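Long-range contact in reducing end xylose-releasing exo-oligoxylanase (Paenibacillus barengoltzii G22, PDB 5YXT), which probably hydrolyses xylo-oligosaccharides, releasing xylose from their reducing ends, as a family 8 glycoside hydrolase: residues K2-R14 with D272-E284. Residues are numbered along the deposited sequence; the frame is centred on the assembly and turned at random.
Sequences KEHQGAYCTGTYR and DWEWFAADPWQRE
Glu274 reaches out of helix 263-276 and meets Arg14 through both carboxylate oxygens. With CG anti to the backbone N (chi1 165°), the bend at the next bond carries the carboxylate over to the 2-14 segment: OE2 takes Arg14 N at 2.9 Å, nearly along its own C-O axis, while OE1 lies 2.5 Å from Arg14 NH1 in a salt bridge. The guanidinium stands almost upright to the carboxylate, planes 83° apart, so the two do not pair side by side. An alanine in place of Glu274 would probably leave the buried Arg14 without this charge partner and its backbone N-H without an acceptor.

At the last turn of that helix, Glu274 O receives Ala7 N and Trp275 O receives Tyr8 N, each at 2.9 Å and nearly straight. Gly6 lies close against this end, its CA 3.2 Å from Trp275 O. Beyond it, Tyr8 CB sits 3.6 Å from Phe276 CE1; the two rings, planes 26° apart, are so displaced that they hardly overlap. Trp275 NE1, bonded to Tyr373 O, lies at the edge of the steeply inclined Tyr13 ring, near its plane.

Trp273 NE1 donates to Glu3 O at 2.8 Å in a bent bond, the oxygen tilted out of the indole plane. Glu3 OE2 and Arg283 NH2 attract by charge alone at 3.4 Å. His4 ND1 is hydrogen-bonded to Asp342 of the second subunit. The N-terminal loop and its short helix 7-10 thus close over the C-terminal end of helix 263-276, where carbonyls of the last turn accept N-H groups from the first turn of helix 7-10, within the helix-rich family 8 fold.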
loop_
_atom_site.group_PDB
_atom_site.type_symbol
_atom_site.label_atom_id
_atom_site.label_comp_id
_atom_site.label_asym_id
_atom_site.label_seq_id
_atom_site.Cartn_x
_atom_site.Cartn_y
_atom_site.Cartn_z
ATOM N N LYS C 2 -1.352 22.756 -3.569
ATOM C CA LYS C 2 -1.240 23.229 -2.191
ATOM C C LYS C 2 -0.605 22.196 -1.271
ATOM O O LYS C 2 -0.175 22.544 -0.163
ATOM C CB LYS C 2 -2.617 23.617 -1.656
ATOM C CG LYS C 2 -3.231 24.816 -2.360
ATOM C CD LYS C 2 -4.624 25.138 -1.827
ATOM C CE LYS C 2 -5.551 23.949 -1.943
ATOM N NZ LYS C 2 -6.956 24.361 -1.668
ATOM N N GLU C 3 -0.535 20.941 -1.704
ATOM C CA GLU C 3 0.141 19.917 -0.919
ATOM C C GLU C 3 1.639 20.198 -0.798
ATOM O O GLU C 3 2.274 19.779 0.178
ATOM C CB GLU C 3 -0.101 18.546 -1.553
ATOM C CG GLU C 3 0.435 17.410 -0.722
ATOM C CD GLU C 3 0.346 16.072 -1.409
ATOM O OE1 GLU C 3 -0.727 15.436 -1.344
ATOM O OE2 GLU C 3 1.359 15.651 -2.006
ATOM N N HIS C 4 2.211 20.912 -1.765
ATOM C CA HIS C 4 3.651 21.116 -1.855
ATOM C C HIS C 4 4.071 22.546 -1.561
ATOM O O HIS C 4 5.265 22.859 -1.637
ATOM C CB HIS C 4 4.132 20.710 -3.255
ATOM C CG HIS C 4 3.429 19.506 -3.797
ATOM N ND1 HIS C 4 3.681 18.234 -3.335
ATOM C CD2 HIS C 4 2.471 19.379 -4.745
ATOM C CE1 HIS C 4 2.915 17.372 -3.980
ATOM N NE2 HIS C 4 2.178 18.040 -4.848
ATOM N N GLN C 5 3.126 23.421 -1.249
ATOM C CA GLN C 5 3.396 24.821 -0.974
ATOM C C GLN C 5 2.905 25.147 0.419
ATOM O O GLN C 5 1.831 24.685 0.831
ATOM C CB GLN C 5 2.699 25.784 -1.932
ATOM C CG GLN C 5 2.504 25.345 -3.341
ATOM C CD GLN C 5 1.534 26.270 -4.053
ATOM O OE1 GLN C 5 1.927 27.306 -4.580
ATOM N NE2 GLN C 5 0.257 25.909 -4.047
ATOM N N GLY C 6 3.679 25.960 1.124
ATOM C CA GLY C 6 3.294 26.358 2.461
ATOM C C GLY C 6 2.176 27.371 2.387
ATOM O O GLY C 6 2.243 28.340 1.621
ATOM N N ALA C 7 1.133 27.144 3.176
ATOM C CA ALA C 7 0.013 28.074 3.249
ATOM C C ALA C 7 0.440 29.463 3.703
ATOM O O ALA C 7 -0.236 30.448 3.384
ATOM C CB ALA C 7 -1.049 27.517 4.198
ATOM N N TYR C 8 1.541 29.569 4.440
ATOM C CA TYR C 8 2.037 30.888 4.807
ATOM C C TYR C 8 2.305 31.739 3.570
ATOM O O TYR C 8 1.951 32.921 3.527
ATOM C CB TYR C 8 3.308 30.769 5.634
ATOM C CG TYR C 8 3.971 32.106 5.771
ATOM C CD1 TYR C 8 3.403 33.092 6.564
ATOM C CD2 TYR C 8 5.141 32.410 5.063
ATOM C CE1 TYR C 8 3.988 34.333 6.677
ATOM C CE2 TYR C 8 5.731 33.648 5.176
ATOM C CZ TYR C 8 5.145 34.605 5.984
ATOM O OH TYR C 8 5.723 35.843 6.109
ATOM N N CYS C 9 2.947 31.155 2.560
ATOM C CA CYS C 9 3.342 31.929 1.384
ATOM C C CYS C 9 2.166 32.240 0.474
ATOM O O CYS C 9 2.184 33.253 -0.228
ATOM C CB CYS C 9 4.402 31.179 0.595
ATOM S SG CYS C 9 5.919 31.003 1.479
ATOM N N THR C 10 1.163 31.373 0.437
ATOM C CA THR C 10 0.050 31.542 -0.490
ATOM C C THR C 10 -1.181 32.159 0.147
ATOM O O THR C 10 -1.972 32.797 -0.552
ATOM C CB THR C 10 -0.359 30.197 -1.087
ATOM O OG1 THR C 10 -0.807 29.330 -0.033
ATOM C CG2 THR C 10 0.805 29.554 -1.837
ATOM N N GLY C 11 -1.370 31.976 1.449
ATOM C CA GLY C 11 -2.616 32.349 2.079
ATOM C C GLY C 11 -3.777 31.434 1.765
ATOM O O GLY C 11 -4.918 31.787 2.063
ATOM N N THR C 12 -3.531 30.279 1.162
ATOM C CA THR C 12 -4.588 29.340 0.826
ATOM C C THR C 12 -4.328 28.009 1.510
ATOM O O THR C 12 -3.177 27.588 1.672
ATOM C CB THR C 12 -4.706 29.127 -0.694
ATOM O OG1 THR C 12 -3.541 28.447 -1.179
ATOM C CG2 THR C 12 -4.857 30.476 -1.409
ATOM N N TYR C 13 -5.414 27.350 1.896
ATOM C CA TYR C 13 -5.358 26.179 2.753
ATOM C C TYR C 13 -6.081 25.014 2.105
ATOM O O TYR C 13 -7.140 25.181 1.497
ATOM C CB TYR C 13 -5.965 26.492 4.123
ATOM C CG TYR C 13 -5.169 27.546 4.843
ATOM C CD1 TYR C 13 -5.335 28.901 4.550
ATOM C CD2 TYR C 13 -4.221 27.188 5.782
ATOM C CE1 TYR C 13 -4.583 29.864 5.192
ATOM C CE2 TYR C 13 -3.483 28.133 6.432
ATOM C CZ TYR C 13 -3.658 29.466 6.137
ATOM O OH TYR C 13 -2.892 30.388 6.805
ATOM N N ARG C 14 -5.493 23.834 2.250
ATOM C CA ARG C 14 -6.102 22.599 1.782
ATOM C C ARG C 14 -7.262 22.211 2.693
ATOM O O ARG C 14 -7.128 22.221 3.919
ATOM C CB ARG C 14 -5.030 21.509 1.758
ATOM C CG ARG C 14 -5.382 20.182 1.122
ATOM C CD ARG C 14 -4.117 19.489 0.534
ATOM N NE ARG C 14 -3.125 19.117 1.545
ATOM C CZ ARG C 14 -2.105 19.885 1.906
ATOM N NH1 ARG C 14 -1.951 21.060 1.330
ATOM N NH2 ARG C 14 -1.234 19.485 2.840
ATOM N N ASP C 272 3.037 21.817 10.361
ATOM C CA ASP C 272 4.204 22.507 9.815
ATOM C C ASP C 272 4.310 22.297 8.313
ATOM O O ASP C 272 4.580 23.244 7.563
ATOM C CB ASP C 272 5.482 22.029 10.504
ATOM C CG ASP C 272 6.711 22.833 10.084
ATOM O OD1 ASP C 272 6.611 24.067 9.903
ATOM O OD2 ASP C 272 7.788 22.230 9.921
ATOM N N TRP C 273 4.105 21.058 7.853
ATOM C CA TRP C 273 4.198 20.801 6.424
ATOM C C TRP C 273 3.148 21.601 5.667
ATOM O O TRP C 273 3.452 22.226 4.644
ATOM C CB TRP C 273 4.061 19.317 6.100
ATOM C CG TRP C 273 4.195 19.143 4.612
ATOM C CD1 TRP C 273 3.185 18.973 3.703
ATOM C CD2 TRP C 273 5.404 19.217 3.854
ATOM N NE1 TRP C 273 3.700 18.908 2.427
ATOM C CE2 TRP C 273 5.059 19.059 2.493
ATOM C CE3 TRP C 273 6.748 19.394 4.191
ATOM C CZ2 TRP C 273 6.011 19.069 1.476
ATOM C CZ3 TRP C 273 7.697 19.405 3.172
ATOM C CH2 TRP C 273 7.320 19.241 1.835
ATOM N N GLU C 274 1.904 21.604 6.156
ATOM C CA GLU C 274 0.868 22.370 5.471
ATOM C C GLU C 274 1.185 23.862 5.472
ATOM O O GLU C 274 0.985 24.536 4.458
ATOM C CB GLU C 274 -0.511 22.115 6.094
ATOM C CG GLU C 274 -1.605 23.133 5.696
ATOM C CD GLU C 274 -2.074 23.030 4.229
ATOM O OE1 GLU C 274 -1.410 22.372 3.391
ATOM O OE2 GLU C 274 -3.125 23.634 3.903
ATOM N N TRP C 275 1.688 24.395 6.591
ATOM C CA TRP C 275 1.897 25.841 6.689
ATOM C C TRP C 275 3.160 26.302 5.981
ATOM O O TRP C 275 3.189 27.422 5.457
ATOM C CB TRP C 275 1.989 26.295 8.149
ATOM C CG TRP C 275 0.668 26.475 8.842
ATOM C CD1 TRP C 275 -0.566 26.147 8.362
ATOM C CD2 TRP C 275 0.465 27.010 10.148
ATOM N NE1 TRP C 275 -1.526 26.446 9.295
ATOM C CE2 TRP C 275 -0.915 26.973 10.404
ATOM C CE3 TRP C 275 1.323 27.505 11.135
ATOM C CZ2 TRP C 275 -1.460 27.424 11.605
ATOM C CZ3 TRP C 275 0.783 27.955 12.323
ATOM C CH2 TRP C 275 -0.592 27.916 12.549
ATOM N N PHE C 276 4.209 25.484 5.970
ATOM C CA PHE C 276 5.506 25.938 5.485
ATOM C C PHE C 276 6.171 25.002 4.496
ATOM O O PHE C 276 7.056 25.459 3.768
ATOM C CB PHE C 276 6.455 26.198 6.668
ATOM C CG PHE C 276 6.090 27.433 7.432
ATOM C CD1 PHE C 276 6.467 28.686 6.963
ATOM C CD2 PHE C 276 5.312 27.354 8.563
ATOM C CE1 PHE C 276 6.104 29.834 7.634
ATOM C CE2 PHE C 276 4.946 28.501 9.249
ATOM C CZ PHE C 276 5.339 29.735 8.784
ATOM N N ALA C 277 5.776 23.731 4.435
ATOM C CA ALA C 277 6.299 22.766 3.466
ATOM C C ALA C 277 7.822 22.857 3.375
ATOM O O ALA C 277 8.409 22.877 2.291
ATOM C CB ALA C 277 5.636 22.953 2.097
ATOM N N ALA C 278 8.460 22.898 4.546
ATOM C CA ALA C 278 9.862 23.285 4.673
ATOM C C ALA C 278 10.831 22.115 4.717
ATOM O O ALA C 278 11.987 22.272 4.323
ATOM C CB ALA C 278 10.070 24.113 5.945
ATOM N N ASP C 279 10.416 20.959 5.218
ATOM C CA ASP C 279 11.330 19.841 5.436
ATOM C C ASP C 279 10.672 18.578 4.914
ATOM O O ASP C 279 9.761 18.035 5.562
ATOM C CB ASP C 279 11.690 19.705 6.911
ATOM C CG ASP C 279 12.692 18.594 7.170
ATOM O OD1 ASP C 279 13.173 17.962 6.202
ATOM O OD2 ASP C 279 13.006 18.362 8.352
ATOM N N PRO C 280 11.100 18.085 3.755
ATOM C CA PRO C 280 10.476 16.878 3.181
ATOM C C PRO C 280 10.609 15.645 4.064
ATOM O O PRO C 280 9.805 14.716 3.937
ATOM C CB PRO C 280 11.218 16.695 1.849
ATOM C CG PRO C 280 11.903 18.011 1.584
ATOM C CD PRO C 280 12.184 18.621 2.915
ATOM N N TRP C 281 11.580 15.624 4.975
ATOM C CA TRP C 281 11.688 14.525 5.925
ATOM C C TRP C 281 10.398 14.324 6.702
ATOM O O TRP C 281 10.062 13.190 7.057
ATOM C CB TRP C 281 12.847 14.786 6.885
ATOM C CG TRP C 281 12.921 13.814 8.015
ATOM C CD1 TRP C 281 13.614 12.636 8.043
ATOM C CD2 TRP C 281 12.290 13.938 9.294
ATOM N NE1 TRP C 281 13.435 12.011 9.253
ATOM C CE2 TRP C 281 12.630 12.793 10.042
ATOM C CE3 TRP C 281 11.455 14.899 9.871
ATOM C CZ2 TRP C 281 12.180 12.586 11.346
ATOM C CZ3 TRP C 281 11.004 14.694 11.174
ATOM C CH2 TRP C 281 11.368 13.541 11.893
ATOM N N GLN C 282 9.663 15.408 6.972
ATOM C CA GLN C 282 8.412 15.290 7.717
ATOM C C GLN C 282 7.443 14.315 7.051
ATOM O O GLN C 282 6.747 13.562 7.741
ATOM C CB GLN C 282 7.770 16.670 7.885
ATOM C CG GLN C 282 8.667 17.631 8.658
ATOM C CD GLN C 282 8.082 19.016 8.792
ATOM O OE1 GLN C 282 7.181 19.401 8.046
ATOM N NE2 GLN C 282 8.595 19.778 9.751
ATOM N N ARG C 283 7.375 14.312 5.714
ATOM C CA ARG C 283 6.489 13.363 5.035
ATOM C C ARG C 283 6.932 11.926 5.268
ATOM O O ARG C 283 6.095 11.040 5.479
ATOM C CB ARG C 283 6.417 13.689 3.538
ATOM C CG ARG C 283 6.392 15.186 3.325
ATOM C CD ARG C 283 6.020 15.633 1.908
ATOM N NE ARG C 283 4.911 14.888 1.330
ATOM C CZ ARG C 283 3.655 15.244 1.487
ATOM N NH1 ARG C 283 3.432 16.306 2.212
ATOM N NH2 ARG C 283 2.656 14.575 0.923
ATOM N N GLU C 284 8.242 11.682 5.265
ATOM C CA GLU C 284 8.731 10.340 5.550
ATOM C C GLU C 284 8.407 9.924 6.984
ATOM O O GLU C 284 8.000 8.782 7.226
ATOM C CB GLU C 284 10.234 10.262 5.295
ATOM C CG GLU C 284 10.594 10.083 3.834
ATOM C CD GLU C 284 11.499 8.885 3.609
ATOM O OE1 GLU C 284 11.104 7.760 4.002
ATOM O OE2 GLU C 284 12.598 9.066 3.037
HETATM O O HOH W 1 1.877 21.775 2.247
HETATM O O HOH W 2 7.972 22.845 -0.750
HETATM O O HOH W 3 -1.730 25.118 1.914
HETATM O O HOH W 4 -5.146 23.104 5.450
#